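Local coordinates for prepilin-like protein (Thermus thermophilus, PDB 6QVF) that is a competence-associated type IV pilin that probably acts as a DNA receptor at the tip of a pilus during natural transformation, at residues A4-Q7 against A8-A11. Residues are numbered along the deposited sequence; the frame is centred on the assembly and turned at random.
Sequences ASAQ and ARFA
Ala4 hands its carbonyl to the amide of Ala8, with 3.0 Å from Ala4 O to Ala8 N, the first of four successive i to i+4 bonds running from 4-7 to 8-11. At Ser5 the same backbone bond, to Arg9 N, is joined by a side-chain contact: the guanidinium of Arg9 folds back along the helix, bent at chi3 (-48°), and lays one face over Ser5 O and Ala6 CA. Its NH2 comes within 3.4 Å of Ala6 CA, while NH1 lies 4.0 Å from Ser5 CB; Ser5 O lies above the guanidinium plane, toward its rim. Both turns belong to the long N-terminal helix 2-30, the spine of the type IV pilin fold, where it runs past the loop after strand 117-125. Ala6 next receives Phe10, whose amide bonds to Ala6 O in the carbonyl plane (N-H...O 166°). That oxygen also sits over one face of the Phe10 ring, off centre near the rim, 3.2 Å from CD2, and Ala6 CB touches CE2 at 4.1 Å. Gln7 reaches the ring at its edge: bent at chi2 (-70°), it brings NE2 into the ring plane, 3.6 Å from Phe10 CD2, with the amide steeply turned against the ring. NE2 makes a weak hydrogen bond to Arg128 O, and the ring meets that of His126. A serine in place of Phe10 would probably strip Gln7 NE2 and Ala6 CB of their aromatic neighbour and open a gap beside His126. Gln7 O accepts a hydrogen bond from Ala11 N at 2.8 Å, while the Gln7 side chain packs on Tyr144 of the second subunit.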
# COMPACT_ATOMS: atom_id res chain seq x y z
N ALA B 4 20.68 15.24 9.82
CA ALA B 4 19.94 14.01 10.11
C ALA B 4 18.65 14.36 10.86
O ALA B 4 17.59 13.84 10.54
CB ALA B 4 20.77 13.04 10.90
N SER B 5 18.76 15.26 11.84
CA SER B 5 17.62 15.66 12.67
C SER B 5 16.54 16.34 11.81
O SER B 5 15.35 16.07 11.96
CB SER B 5 18.04 16.59 13.75
OG SER B 5 18.83 15.92 14.72
N ALA B 6 16.99 17.24 10.94
CA ALA B 6 16.13 18.04 10.11
C ALA B 6 15.38 17.13 9.13
O ALA B 6 14.14 17.24 8.97
CB ALA B 6 16.95 19.10 9.39
N GLN B 7 16.12 16.21 8.50
CA GLN B 7 15.53 15.33 7.52
C GLN B 7 14.52 14.42 8.21
O GLN B 7 13.49 14.15 7.64
CB GLN B 7 16.59 14.49 6.81
CG GLN B 7 17.46 15.24 5.83
CD GLN B 7 16.72 15.66 4.59
OE1 GLN B 7 16.34 14.85 3.74
NE2 GLN B 7 16.48 16.95 4.49
N ALA B 8 14.80 13.98 9.44
CA ALA B 8 13.85 13.12 10.16
C ALA B 8 12.55 13.87 10.44
O ALA B 8 11.45 13.32 10.38
CB ALA B 8 14.46 12.57 11.43
N ARG B 9 12.65 15.17 10.73
CA ARG B 9 11.49 15.98 11.00
C ARG B 9 10.67 16.14 9.72
O ARG B 9 9.45 16.02 9.74
CB ARG B 9 11.89 17.34 11.55
CG ARG B 9 12.07 17.35 13.05
CD ARG B 9 12.18 18.78 13.58
NE ARG B 9 13.13 19.57 12.80
CZ ARG B 9 14.41 19.69 13.09
NH1 ARG B 9 14.88 19.03 14.13
NH2 ARG B 9 15.22 20.46 12.38
N PHE B 10 11.35 16.44 8.61
CA PHE B 10 10.71 16.59 7.31
C PHE B 10 10.04 15.27 6.91
O PHE B 10 8.94 15.26 6.34
CB PHE B 10 11.70 17.00 6.22
CG PHE B 10 12.36 18.34 6.45
CD1 PHE B 10 11.65 19.38 7.02
CD2 PHE B 10 13.67 18.54 6.08
CE1 PHE B 10 12.26 20.61 7.23
CE2 PHE B 10 14.28 19.76 6.29
CZ PHE B 10 13.57 20.80 6.86
N ALA B 11 10.69 14.15 7.23
CA ALA B 11 10.07 12.83 6.89
C ALA B 11 8.81 12.58 7.72
O ALA B 11 7.80 12.07 7.23
CB ALA B 11 11.04 11.71 7.14